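Local coordinates for tail spike protein gp49 (Pseudomonas phage LKA1, PDB 4RU4), which probably cleaves the O-specific polysaccharide of Pseudomonas as a trimeric tailspike lyase, degrading the host envelope during phage entry, at residues Gly347-Gln352 with Cys361-Ala366; Thr381-Gln386 with Leu423-Ser428; Ser438-Ala443 with Gly464-Val469; Tyr538-Ala543 with Ala597-Val602. All blocks are in the same frame, centred on the assembly; numbering follows the deposited sequence.

Interaction 1. Residues Gly347-Gln352 with Cys361-Ala366; sequences GGATWQ and CTITNA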
loop_
_atom_site.group_PDB
_atom_site.type_symbol
_atom_site.label_atom_id
_atom_site.label_comp_id
_atom_site.label_asym_id
_atom_site.label_seq_id
_atom_site.Cartn_x
_atom_site.Cartn_y
_atom_site.Cartn_z
ATOM N N GLY B 347 -14.133 -0.173 14.112
ATOM C CA GLY B 347 -15.569 0.096 14.125
ATOM C C GLY B 347 -16.193 0.060 12.735
ATOM O O GLY B 347 -17.279 0.595 12.530
ATOM N N GLY B 348 -15.515 -0.572 11.778
ATOM C CA GLY B 348 -16.172 -0.889 10.521
ATOM C C GLY B 348 -16.050 0.133 9.407
ATOM O O GLY B 348 -15.673 1.296 9.625
ATOM N N ALA B 349 -16.390 -0.302 8.197
ATOM C CA ALA B 349 -16.242 0.545 7.025
ATOM C C ALA B 349 -17.398 0.296 6.036
ATOM O O ALA B 349 -18.230 -0.595 6.247
ATOM C CB ALA B 349 -14.882 0.289 6.364
ATOM N N THR B 350 -17.458 1.076 4.957
ATOM C CA THR B 350 -18.618 0.962 4.080
ATOM C C THR B 350 -18.290 1.098 2.592
ATOM O O THR B 350 -17.375 1.821 2.201
ATOM C CB THR B 350 -19.716 2.031 4.435
ATOM O OG1 THR B 350 -20.912 1.781 3.674
ATOM C CG2 THR B 350 -19.227 3.411 4.062
ATOM N N TRP B 351 -19.063 0.386 1.777
ATOM C CA TRP B 351 -19.051 0.539 0.330
ATOM C C TRP B 351 -20.350 1.254 -0.037
ATOM O O TRP B 351 -21.424 0.727 0.236
ATOM C CB TRP B 351 -19.123 -0.849 -0.297
ATOM C CG TRP B 351 -17.848 -1.612 -0.478
ATOM C CD1 TRP B 351 -16.573 -1.120 -0.678
ATOM C CD2 TRP B 351 -17.739 -3.036 -0.508
ATOM N NE1 TRP B 351 -15.686 -2.173 -0.853
ATOM C CE2 TRP B 351 -16.386 -3.354 -0.783
ATOM C CE3 TRP B 351 -18.672 -4.073 -0.379
ATOM C CZ2 TRP B 351 -15.937 -4.659 -0.903
ATOM C CZ3 TRP B 351 -18.226 -5.381 -0.508
ATOM C CH2 TRP B 351 -16.869 -5.661 -0.762
ATOM N N GLN B 352 -20.256 2.417 -0.675
ATOM C CA GLN B 352 -21.410 3.150 -1.165
ATOM C C GLN B 352 -20.965 3.874 -2.445
ATOM O O GLN B 352 -19.779 4.154 -2.622
ATOM C CB GLN B 352 -21.863 4.197 -0.124
ATOM C CG GLN B 352 -22.104 3.624 1.255
ATOM C CD GLN B 352 -22.848 4.556 2.193
ATOM O OE1 GLN B 352 -23.592 5.431 1.756
ATOM N NE2 GLN B 352 -22.671 4.341 3.514
ATOM N N CYS B 361 -5.875 -2.040 4.535
ATOM C CA CYS B 361 -6.436 -1.563 5.796
ATOM C C CYS B 361 -6.595 -2.684 6.813
ATOM O O CYS B 361 -6.793 -3.855 6.451
ATOM C CB CYS B 361 -7.811 -0.939 5.572
ATOM S SG CYS B 361 -7.703 0.561 4.590
ATOM N N THR B 362 -6.548 -2.320 8.094
ATOM C CA THR B 362 -6.956 -3.239 9.152
ATOM C C THR B 362 -8.275 -2.683 9.676
ATOM O O THR B 362 -8.347 -1.495 10.037
ATOM C CB THR B 362 -5.903 -3.276 10.294
ATOM O OG1 THR B 362 -4.619 -3.551 9.718
ATOM C CG2 THR B 362 -6.223 -4.351 11.329
ATOM N N ILE B 363 -9.310 -3.523 9.720
ATOM C CA ILE B 363 -10.664 -3.046 10.046
ATOM C C ILE B 363 -11.306 -3.987 11.057
ATOM O O ILE B 363 -11.324 -5.207 10.835
ATOM C CB ILE B 363 -11.576 -2.964 8.767
ATOM C CG1 ILE B 363 -10.808 -2.382 7.563
ATOM C CG2 ILE B 363 -12.865 -2.149 9.073
ATOM C CD1 ILE B 363 -11.606 -2.374 6.227
ATOM N N THR B 364 -11.805 -3.448 12.173
ATOM C CA THR B 364 -12.573 -4.248 13.117
ATOM C C THR B 364 -14.079 -4.014 12.984
ATOM O O THR B 364 -14.512 -3.125 12.273
ATOM C CB THR B 364 -12.191 -3.960 14.577
ATOM O OG1 THR B 364 -12.558 -2.613 14.894
ATOM C CG2 THR B 364 -10.714 -4.162 14.814
ATOM N N ASN B 365 -14.880 -4.829 13.677
ATOM C CA ASN B 365 -16.341 -4.778 13.527
ATOM C C ASN B 365 -17.007 -3.560 14.148
ATOM O O ASN B 365 -16.504 -2.965 15.124
ATOM C CB ASN B 365 -16.950 -6.032 14.164
ATOM C CG ASN B 365 -16.573 -6.176 15.652
ATOM O OD1 ASN B 365 -15.439 -6.553 15.991
ATOM N ND2 ASN B 365 -17.535 -5.914 16.535
ATOM N N ALA B 366 -18.140 -3.195 13.576
ATOM C CA ALA B 366 -19.125 -2.348 14.223
ATOM C C ALA B 366 -19.959 -3.191 15.207
ATOM O O ALA B 366 -19.761 -4.415 15.310
ATOM C CB ALA B 366 -20.033 -1.711 13.183
#

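Interaction 2. Residues Thr381-Gln386 with Leu423-Ser428; sequences TFLLDQ and LIQGGS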
loop_
_atom_site.group_PDB
_atom_site.type_symbol
_atom_site.label_atom_id
_atom_site.label_comp_id
_atom_site.label_asym_id
_atom_site.label_seq_id
_atom_site.Cartn_x
_atom_site.Cartn_y
_atom_site.Cartn_z
ATOM N N THR B 381 -17.363 -1.058 -9.250
ATOM C CA THR B 381 -16.543 -2.087 -8.635
ATOM C C THR B 381 -16.235 -1.716 -7.194
ATOM O O THR B 381 -15.866 -0.572 -6.899
ATOM C CB THR B 381 -15.239 -2.234 -9.452
ATOM O OG1 THR B 381 -15.576 -2.672 -10.774
ATOM C CG2 THR B 381 -14.266 -3.228 -8.812
ATOM N N PHE B 382 -16.371 -2.681 -6.298
ATOM C CA PHE B 382 -16.148 -2.426 -4.880
ATOM C C PHE B 382 -15.178 -3.480 -4.373
ATOM O O PHE B 382 -15.424 -4.687 -4.517
ATOM C CB PHE B 382 -17.485 -2.467 -4.144
ATOM C CG PHE B 382 -18.477 -1.500 -4.705
ATOM C CD1 PHE B 382 -19.283 -1.853 -5.794
ATOM C CD2 PHE B 382 -18.557 -0.203 -4.198
ATOM C CE1 PHE B 382 -20.193 -0.920 -6.355
ATOM C CE2 PHE B 382 -19.465 0.729 -4.757
ATOM C CZ PHE B 382 -20.280 0.356 -5.821
ATOM N N LEU B 383 -14.075 -3.017 -3.795
ATOM C CA LEU B 383 -12.894 -3.852 -3.614
ATOM C C LEU B 383 -12.436 -3.804 -2.172
ATOM O O LEU B 383 -12.366 -2.714 -1.591
ATOM C CB LEU B 383 -11.768 -3.340 -4.524
ATOM C CG LEU B 383 -10.368 -3.962 -4.420
ATOM C CD1 LEU B 383 -10.414 -5.479 -4.679
ATOM C CD2 LEU B 383 -9.401 -3.308 -5.401
ATOM N N LEU B 384 -12.160 -4.976 -1.595
ATOM C CA LEU B 384 -11.370 -5.089 -0.362
ATOM C C LEU B 384 -10.063 -5.743 -0.784
ATOM O O LEU B 384 -10.003 -6.953 -1.020
ATOM C CB LEU B 384 -12.071 -5.960 0.702
ATOM C CG LEU B 384 -13.404 -5.455 1.226
ATOM C CD1 LEU B 384 -13.936 -6.365 2.330
ATOM C CD2 LEU B 384 -13.262 -4.026 1.736
ATOM N N ASP B 385 -9.019 -4.930 -0.875
ATOM C CA ASP B 385 -7.770 -5.323 -1.465
ATOM C C ASP B 385 -6.757 -5.623 -0.363
ATOM O O ASP B 385 -6.209 -4.682 0.231
ATOM C CB ASP B 385 -7.288 -4.127 -2.286
ATOM C CG ASP B 385 -6.048 -4.414 -3.092
ATOM O OD1 ASP B 385 -5.104 -5.094 -2.619
ATOM O OD2 ASP B 385 -6.036 -3.951 -4.253
ATOM N N GLN B 386 -6.497 -6.910 -0.110
ATOM C CA GLN B 386 -5.497 -7.353 0.864
ATOM C C GLN B 386 -5.705 -6.701 2.235
ATOM O O GLN B 386 -4.744 -6.213 2.858
ATOM C CB GLN B 386 -4.078 -7.028 0.396
ATOM C CG GLN B 386 -3.725 -7.448 -1.026
ATOM C CD GLN B 386 -3.655 -8.955 -1.238
ATOM O OE1 GLN B 386 -4.001 -9.452 -2.320
ATOM N NE2 GLN B 386 -3.179 -9.683 -0.235
ATOM N N LEU B 423 -15.439 -7.404 -5.042
ATOM C CA LEU B 423 -14.171 -8.142 -5.097
ATOM C C LEU B 423 -13.526 -8.212 -3.740
ATOM O O LEU B 423 -13.278 -7.165 -3.129
ATOM C CB LEU B 423 -13.172 -7.431 -6.031
ATOM C CG LEU B 423 -13.729 -6.985 -7.389
ATOM C CD1 LEU B 423 -12.693 -6.231 -8.206
ATOM C CD2 LEU B 423 -14.312 -8.162 -8.182
ATOM N N ILE B 424 -13.186 -9.421 -3.300
ATOM C CA ILE B 424 -12.442 -9.591 -2.061
ATOM C C ILE B 424 -11.190 -10.329 -2.468
ATOM O O ILE B 424 -11.254 -11.474 -2.942
ATOM C CB ILE B 424 -13.215 -10.389 -0.985
ATOM C CG1 ILE B 424 -14.428 -9.613 -0.465
ATOM C CG2 ILE B 424 -12.295 -10.713 0.202
ATOM C CD1 ILE B 424 -15.638 -9.682 -1.392
ATOM N N GLN B 425 -10.051 -9.658 -2.345
ATOM C CA GLN B 425 -8.804 -10.215 -2.857
ATOM C C GLN B 425 -7.742 -10.302 -1.772
ATOM O O GLN B 425 -7.224 -9.289 -1.284
ATOM C CB GLN B 425 -8.262 -9.421 -4.045
ATOM C CG GLN B 425 -9.231 -9.301 -5.242
ATOM C CD GLN B 425 -8.570 -8.603 -6.432
ATOM O OE1 GLN B 425 -7.472 -8.069 -6.297
ATOM N NE2 GLN B 425 -9.230 -8.601 -7.586
ATOM N N GLY B 426 -7.396 -11.526 -1.425
ATOM C CA GLY B 426 -6.301 -11.758 -0.508
ATOM C C GLY B 426 -6.618 -11.262 0.893
ATOM O O GLY B 426 -7.789 -11.150 1.300
ATOM N N GLY B 427 -5.561 -10.984 1.644
ATOM C CA GLY B 427 -5.705 -10.559 3.020
ATOM C C GLY B 427 -6.213 -11.669 3.927
ATOM O O GLY B 427 -6.064 -12.865 3.638
ATOM N N SER B 428 -6.804 -11.276 5.052
ATOM C CA SER B 428 -7.227 -12.250 6.049
ATOM C C SER B 428 -8.517 -11.799 6.752
ATOM O O SER B 428 -8.856 -10.614 6.767
ATOM C CB SER B 428 -6.119 -12.470 7.088
ATOM O OG SER B 428 -5.843 -11.267 7.814
HETATM O O HOH W 1 -8.966 -8.229 1.377
#

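Interaction 3. Residues Ser438-Ala443 with Gly464-Val469; sequences SYLLRA and GSLGKV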
loop_
_atom_site.group_PDB
_atom_site.type_symbol
_atom_site.label_atom_id
_atom_site.label_comp_id
_atom_site.label_asym_id
_atom_site.label_seq_id
_atom_site.Cartn_x
_atom_site.Cartn_y
_atom_site.Cartn_z
ATOM N N SER B 438 -23.892 -18.617 10.232
ATOM C CA SER B 438 -23.302 -17.355 9.752
ATOM C C SER B 438 -22.696 -17.487 8.358
ATOM O O SER B 438 -22.255 -18.577 7.969
ATOM C CB SER B 438 -22.241 -16.846 10.734
ATOM O OG SER B 438 -22.731 -16.827 12.072
ATOM N N TYR B 439 -22.648 -16.369 7.628
ATOM C CA TYR B 439 -22.076 -16.325 6.288
ATOM C C TYR B 439 -21.064 -15.175 6.187
ATOM O O TYR B 439 -21.224 -14.125 6.815
ATOM C CB TYR B 439 -23.164 -16.174 5.204
ATOM C CG TYR B 439 -24.396 -15.426 5.693
ATOM C CD1 TYR B 439 -24.449 -14.042 5.664
ATOM C CD2 TYR B 439 -25.500 -16.120 6.189
ATOM C CE1 TYR B 439 -25.568 -13.352 6.140
ATOM C CE2 TYR B 439 -26.630 -15.440 6.656
ATOM C CZ TYR B 439 -26.649 -14.062 6.624
ATOM O OH TYR B 439 -27.758 -13.403 7.086
ATOM N N LEU B 440 -20.005 -15.379 5.424
ATOM C CA LEU B 440 -18.966 -14.341 5.352
ATOM C C LEU B 440 -19.451 -13.147 4.552
ATOM O O LEU B 440 -19.210 -11.995 4.920
ATOM C CB LEU B 440 -17.679 -14.897 4.774
ATOM C CG LEU B 440 -17.113 -16.051 5.612
ATOM C CD1 LEU B 440 -15.822 -16.524 4.997
ATOM C CD2 LEU B 440 -16.872 -15.561 7.052
ATOM N N LEU B 441 -20.132 -13.418 3.449
ATOM C CA LEU B 441 -20.653 -12.319 2.628
ATOM C C LEU B 441 -22.107 -12.599 2.275
ATOM O O LEU B 441 -22.471 -13.718 1.909
ATOM C CB LEU B 441 -19.826 -12.121 1.342
ATOM C CG LEU B 441 -20.267 -10.999 0.392
ATOM C CD1 LEU B 441 -19.053 -10.398 -0.332
ATOM C CD2 LEU B 441 -21.326 -11.445 -0.615
ATOM N N ARG B 442 -22.934 -11.570 2.381
ATOM C CA ARG B 442 -24.316 -11.675 1.925
ATOM C C ARG B 442 -24.548 -10.557 0.926
ATOM O O ARG B 442 -24.118 -9.422 1.160
ATOM C CB ARG B 442 -25.298 -11.502 3.099
ATOM C CG ARG B 442 -26.784 -11.743 2.659
ATOM C CD ARG B 442 -27.741 -11.830 3.810
ATOM N NE ARG B 442 -29.080 -12.213 3.342
ATOM C CZ ARG B 442 -30.160 -12.277 4.115
ATOM N NH1 ARG B 442 -30.081 -11.962 5.398
ATOM N NH2 ARG B 442 -31.332 -12.658 3.592
ATOM N N ALA B 443 -25.215 -10.886 -0.180
ATOM C CA ALA B 443 -25.768 -9.901 -1.101
ATOM C C ALA B 443 -27.219 -10.285 -1.330
ATOM O O ALA B 443 -27.529 -11.459 -1.555
ATOM C CB ALA B 443 -24.988 -9.900 -2.429
ATOM N N GLY B 464 -14.075 -20.224 14.186
ATOM C CA GLY B 464 -14.514 -21.404 14.909
ATOM C C GLY B 464 -15.581 -22.063 14.046
ATOM O O GLY B 464 -15.260 -22.824 13.137
ATOM N N SER B 465 -16.850 -21.755 14.304
ATOM C CA SER B 465 -17.923 -22.239 13.434
ATOM C C SER B 465 -18.149 -21.276 12.265
ATOM O O SER B 465 -17.802 -20.084 12.334
ATOM C CB SER B 465 -19.219 -22.414 14.223
ATOM O OG SER B 465 -19.006 -23.312 15.284
ATOM N N LEU B 466 -18.741 -21.807 11.199
ATOM C CA LEU B 466 -19.136 -21.025 10.044
ATOM C C LEU B 466 -20.230 -21.817 9.352
ATOM O O LEU B 466 -20.213 -23.049 9.377
ATOM C CB LEU B 466 -17.954 -20.819 9.085
ATOM C CG LEU B 466 -18.195 -20.003 7.820
ATOM C CD1 LEU B 466 -18.648 -18.559 8.166
ATOM C CD2 LEU B 466 -16.901 -19.996 6.962
ATOM N N GLY B 467 -21.189 -21.105 8.763
ATOM C CA GLY B 467 -22.189 -21.726 7.920
ATOM C C GLY B 467 -21.802 -21.722 6.449
ATOM O O GLY B 467 -21.743 -22.779 5.804
ATOM N N LYS B 468 -21.523 -20.537 5.906
ATOM C CA LYS B 468 -21.384 -20.400 4.444
ATOM C C LYS B 468 -20.362 -19.341 4.103
ATOM O O LYS B 468 -20.139 -18.433 4.906
ATOM C CB LYS B 468 -22.706 -19.952 3.796
ATOM C CG LYS B 468 -23.959 -20.522 4.437
ATOM C CD LYS B 468 -25.207 -20.198 3.621
ATOM C CE LYS B 468 -26.471 -20.741 4.314
ATOM N NZ LYS B 468 -27.724 -20.355 3.600
ATOM N N VAL B 469 -19.786 -19.434 2.897
ATOM C CA VAL B 469 -18.949 -18.349 2.386
ATOM C C VAL B 469 -19.888 -17.276 1.843
ATOM O O VAL B 469 -19.915 -16.169 2.371
ATOM C CB VAL B 469 -17.932 -18.824 1.308
ATOM C CG1 VAL B 469 -17.053 -17.658 0.810
ATOM C CG2 VAL B 469 -17.056 -19.956 1.858
#

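Interaction 4. Residues Tyr538-Ala543 with Ala597-Val602; sequences YIYPKA and AGIYEV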
loop_
_atom_site.group_PDB
_atom_site.type_symbol
_atom_site.label_atom_id
_atom_site.label_comp_id
_atom_site.label_asym_id
_atom_site.label_seq_id
_atom_site.Cartn_x
_atom_site.Cartn_y
_atom_site.Cartn_z
ATOM N N TYR B 538 -16.914 -29.448 1.552
ATOM C CA TYR B 538 -17.788 -28.292 1.357
ATOM C C TYR B 538 -19.003 -28.684 0.511
ATOM O O TYR B 538 -18.902 -29.508 -0.390
ATOM C CB TYR B 538 -17.041 -27.146 0.641
ATOM C CG TYR B 538 -15.676 -26.872 1.241
ATOM C CD1 TYR B 538 -15.500 -26.848 2.625
ATOM C CD2 TYR B 538 -14.566 -26.669 0.438
ATOM C CE1 TYR B 538 -14.243 -26.630 3.187
ATOM C CE2 TYR B 538 -13.288 -26.440 0.996
ATOM C CZ TYR B 538 -13.148 -26.429 2.365
ATOM O OH TYR B 538 -11.915 -26.215 2.929
ATOM N N ILE B 539 -20.139 -28.052 0.775
ATOM C CA ILE B 539 -21.315 -28.263 -0.045
ATOM C C ILE B 539 -21.324 -27.269 -1.220
ATOM O O ILE B 539 -21.229 -26.057 -1.020
ATOM C CB ILE B 539 -22.596 -28.090 0.800
ATOM C CG1 ILE B 539 -22.615 -29.113 1.943
ATOM C CG2 ILE B 539 -23.838 -28.211 -0.087
ATOM C CD1 ILE B 539 -23.508 -28.725 3.085
ATOM N N TYR B 540 -21.448 -27.789 -2.440
ATOM C CA TYR B 540 -21.477 -26.970 -3.654
ATOM C C TYR B 540 -22.879 -26.389 -3.921
ATOM O O TYR B 540 -23.869 -26.890 -3.386
ATOM C CB TYR B 540 -21.009 -27.804 -4.867
ATOM C CG TYR B 540 -19.544 -28.175 -4.819
ATOM C CD1 TYR B 540 -18.570 -27.295 -5.305
ATOM C CD2 TYR B 540 -19.130 -29.407 -4.282
ATOM C CE1 TYR B 540 -17.224 -27.617 -5.255
ATOM C CE2 TYR B 540 -17.774 -29.748 -4.212
ATOM C CZ TYR B 540 -16.821 -28.847 -4.727
ATOM O OH TYR B 540 -15.476 -29.167 -4.678
ATOM N N PRO B 541 -22.968 -25.315 -4.738
ATOM C CA PRO B 541 -24.298 -24.768 -5.055
ATOM C C PRO B 541 -25.146 -25.700 -5.907
ATOM O O PRO B 541 -26.363 -25.560 -5.909
ATOM C CB PRO B 541 -23.998 -23.476 -5.838
ATOM C CG PRO B 541 -22.526 -23.193 -5.631
ATOM C CD PRO B 541 -21.871 -24.521 -5.317
ATOM N N LYS B 542 -24.518 -26.633 -6.621
ATOM C CA LYS B 542 -25.233 -27.613 -7.444
ATOM C C LYS B 542 -24.270 -28.785 -7.626
ATOM O O LYS B 542 -23.134 -28.694 -7.179
ATOM C CB LYS B 542 -25.596 -27.008 -8.808
ATOM C CG LYS B 542 -24.381 -26.474 -9.592
ATOM C CD LYS B 542 -24.844 -25.618 -10.781
ATOM C CE LYS B 542 -23.682 -25.271 -11.688
ATOM N NZ LYS B 542 -24.164 -24.565 -12.925
ATOM N N ALA B 543 -24.707 -29.876 -8.256
ATOM C CA ALA B 543 -23.811 -31.025 -8.454
ATOM C C ALA B 543 -22.551 -30.574 -9.177
ATOM O O ALA B 543 -22.607 -29.908 -10.202
ATOM C CB ALA B 543 -24.486 -32.111 -9.227
ATOM N N ALA B 597 -13.772 -33.087 -7.436
ATOM C CA ALA B 597 -15.021 -32.391 -7.717
ATOM C C ALA B 597 -14.714 -30.896 -7.757
ATOM O O ALA B 597 -13.892 -30.408 -6.963
ATOM C CB ALA B 597 -16.067 -32.694 -6.591
ATOM N N GLY B 598 -15.377 -30.158 -8.646
ATOM C CA GLY B 598 -15.213 -28.717 -8.682
ATOM C C GLY B 598 -16.204 -28.131 -9.670
ATOM O O GLY B 598 -16.933 -28.889 -10.316
ATOM N N ILE B 599 -16.284 -26.798 -9.748
ATOM C CA ILE B 599 -17.131 -26.189 -10.752
ATOM C C ILE B 599 -16.284 -25.197 -11.552
ATOM O O ILE B 599 -15.572 -24.383 -10.972
ATOM C CB ILE B 599 -18.420 -25.574 -10.152
ATOM C CG1 ILE B 599 -19.255 -26.656 -9.412
ATOM C CG2 ILE B 599 -19.270 -24.958 -11.267
ATOM C CD1 ILE B 599 -20.498 -26.098 -8.584
ATOM N N TYR B 600 -16.360 -25.261 -12.882
ATOM C CA TYR B 600 -15.367 -24.592 -13.709
ATOM C C TYR B 600 -16.033 -23.967 -14.920
ATOM O O TYR B 600 -15.725 -24.342 -16.041
ATOM C CB TYR B 600 -14.315 -25.601 -14.212
ATOM C CG TYR B 600 -13.867 -26.659 -13.205
ATOM C CD1 TYR B 600 -12.942 -26.369 -12.215
ATOM C CD2 TYR B 600 -14.339 -27.967 -13.294
ATOM C CE1 TYR B 600 -12.519 -27.352 -11.318
ATOM C CE2 TYR B 600 -13.936 -28.947 -12.404
ATOM C CZ TYR B 600 -13.024 -28.646 -11.424
ATOM O OH TYR B 600 -12.629 -29.655 -10.550
ATOM N N GLU B 601 -16.918 -22.998 -14.693
ATOM C CA GLU B 601 -17.725 -22.441 -15.775
ATOM C C GLU B 601 -17.237 -21.074 -16.285
ATOM O O GLU B 601 -17.775 -20.544 -17.253
ATOM C CB GLU B 601 -19.179 -22.338 -15.315
ATOM C CG GLU B 601 -19.811 -23.705 -14.999
ATOM C CD GLU B 601 -21.177 -23.571 -14.374
ATOM O OE1 GLU B 601 -21.537 -22.436 -13.993
ATOM O OE2 GLU B 601 -21.881 -24.601 -14.251
ATOM N N VAL B 602 -16.242 -20.484 -15.632
ATOM C CA VAL B 602 -15.814 -19.149 -16.021
ATOM C C VAL B 602 -14.339 -18.968 -15.657
ATOM O O VAL B 602 -13.778 -19.748 -14.864
ATOM C CB VAL B 602 -16.732 -18.069 -15.408
ATOM C CG1 VAL B 602 -16.596 -18.011 -13.888
ATOM C CG2 VAL B 602 -16.485 -16.680 -16.036
ATOM O OXT VAL B 602 -13.686 -18.064 -16.177
#

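Interaction 1. Residues Gly347-Gln352 with Cys361-Ala366
A corner of the parallel beta-helix, where the chain turns through Gly347 and Gly348 into strand 349-352, rests on Thr364 and its neighbours at the end of strand 362-364, one coil further on. The contact is small, 226 Å² in all, and backbone atoms form most of the turn's side of it. Its polar grip is Gly347 N to Thr364 OG1, 3.0 Å, bent at the hydrogen to 141°. Thr364 OG1 sits between its own backbone N and carbonyl carbon (chi1 66°), which aims the hydroxyl at the turn. Immediately beside this bond, Gly348 N approaches Thr364 O to 2.8 Å, and a CA-H...O contact joins Gly347 CA to Asn365 O at 3.4 Å. The methyl of Ala366 lies against the turn's carbonyl, Ala366 CB being 3.7 Å from Gly347 O. On the apolar side, Ile363 uses its CG2 branch, anti to the backbone N: this methyl rests on Gly348 CA at 3.8 Å and ends 4.2 Å from Ala349 CB. Ile363 also meets Ile371 and Leu389, so the same side chain belongs to the packed interior of the coil. Asn365 turns the other way; its ND2 bonds to Ala366 O, 3.0 Å, while OD1 takes the N-H of Thr392. Gly368, a calcium ligand, follows closely in sequence. Both glycines have positive phi, and the side-chain-less turn lets a threonine hydroxyl and an isoleucine methyl close directly on its backbone.

Interaction 2. Residues Thr381-Gln386 with Leu423-Ser428
Strand 381-385 lies against strand 423-425 in parallel, and the packing is tightest at the start of the pair, where Thr381 CG2 meets Leu423 CD1 at 3.4 Å, closer than ordinary van der Waals contact. The two side chains cross obliquely. Thr381 CG2 is anti to the backbone N, which brings the methyl over the leucine. On the same sheet face as Leu423, Leu383 sends CD1 to within 3.6 Å of Leu423 CB, and that methyl also meets CG and CD of Gln425. The other face is looser: Leu384 CD1 stays 4.3 Å from Ile424 CG1. Between the faces runs a nearly straight ladder, Leu423 N to Phe382 O, Leu384 N to Leu423 O and Gln425 N to Leu384 O, with N-H...O angles of 168° to 179°. A fourth bond, Gln386 N to Gln425 O (2.8 Å), is more bent, at 152°. Beyond it regular pairing gives way to turns, although the CA atoms of Gln386 and Gly427 stay 3.9 Å apart. A water lies there, 2.9 Å from Leu384 O and 3.2 Å from Gly426 O, placed to donate to either but with too few protons for every acceptor around it. The amide of Gln386 folds over Gly426 with OE1 3.7 Å from its CA, but NE2 bonds to Asp385 of the second subunit. Gln425 bonds through NE2 to Gln455 and through OE1 to Gly427 of the third. In-register stacking of like residues on successive coils is characteristic of a right-handed parallel beta-helix of the pectate lyase kind.

Interaction 3. Residues Ser438-Ala443 with Gly464-Val469
Tyr439 and Lys468 form a single parallel bridge, CA atoms 4.5 Å apart, and the touching stretches run within 22° of each other. Just after it both chains turn a corner, at Leu440 and at Val469, each with helical backbone angles, so one corner is stacked on the next. Ser438 O accepts two in-plane N-H groups, from Lys468 N and Gly467 N, each at 2.9 Å. Further on, Leu440 N bonds to Lys468 O (3.1 Å), tilted 26° from its carbonyl plane, and Leu441 N bonds to Val469 O at 3.0 Å. The apolar meeting is Leu440 with Leu466, whose side chains cross at about a right angle; Leu440 CD2 touches Leu466 CD1 at 3.7 Å. That same CD1 methyl lies 3.6 Å from Ser438 O. On the bridge, Tyr439 CB and Lys468 CB are 4.1 Å apart, while the lysine chain extends beyond CG to bond with Gln471. The hydroxyl of Ser438 bonds to OD1 of Asp394, a calcium ligand, and to Ser435 N. Ser438 thus works at both ends: its carbonyl draws two amides of the next coil onto one oxygen, while its hydroxyl, a second-shell group, would help orient the metal-binding carboxylate.

Interaction 4. Residues Tyr538-Ala543 with Ala597-Val602
Ile599 lies at the apolar centre, and its CD1 methyl is the shared point: it comes within 4.0 Å of Tyr540 CD1, 3.9 Å of Pro541 CD and 4.0 Å of Lys542 CG. Ile599 CG1 is anti to the carbonyl carbon (chi1 -59°), and CD1 continues outward to the loop. Its side chain slides past those of Tyr540 and Pro541 in opposite directions, and meets that of Lys542 at a slant. Two residues earlier in the strand, Ala597 CB lies 4.2 Å from Tyr540 CE2, and the tyrosine hydroxyl OH comes 3.0 Å from Ala597 O; that hydroxyl is hydrogen-bonded to Pro513 O. At the outer edge, Lys542 and Glu601 reach toward each other tip to tip. The lysine chain, extended beyond CG, ends with NZ 2.6 Å from Glu601 OE2, a short salt bridge using the syn lone pair of that oxygen; the other oxygen, OE1, takes the N-H of Met510. With 300 Å² covered, the contact is partly buried, its charged pair at the outside. Residues 538-543 form a loop between strands 529-535 and 545-551, and residues 597-600 end the long strand 590-600, which pairs antiparallel with both 510-522 and 545-551. Tyr540 also touches Leu498, so this loop of the C-terminal Ig-like region packs against strand 497-501, the last strand of the six-stranded parallel sheet, while Val602 reaches Tyr538 of the third subunit.

How the interactions relate
The four contacts come in series along the chain. Interactions 1, 2 and 3 lie in the beta-helix: 1 and 2 have centres about 13 Å apart and touch, Trp351 CZ2 packing 3.4 Å from Leu384 CG, while 2 and 3, about 16 Å apart, touch through Ile424 CD1 and Leu441 CD1 at 3.6 Å. Interaction 1 supplies one strand, 349-352, and interaction 3 two, 439-446 and 468-474, of the six-stranded parallel sheet. Interaction 4, centred about 17 Å from interaction 3, lies in the C-terminal region, nearest atoms about 7 Å away. Contacts 2 and 4 hydrogen-bond to neighbouring subunits and contact 1 packs on one, joining the trimer along the beta-helix and at its C-terminal end.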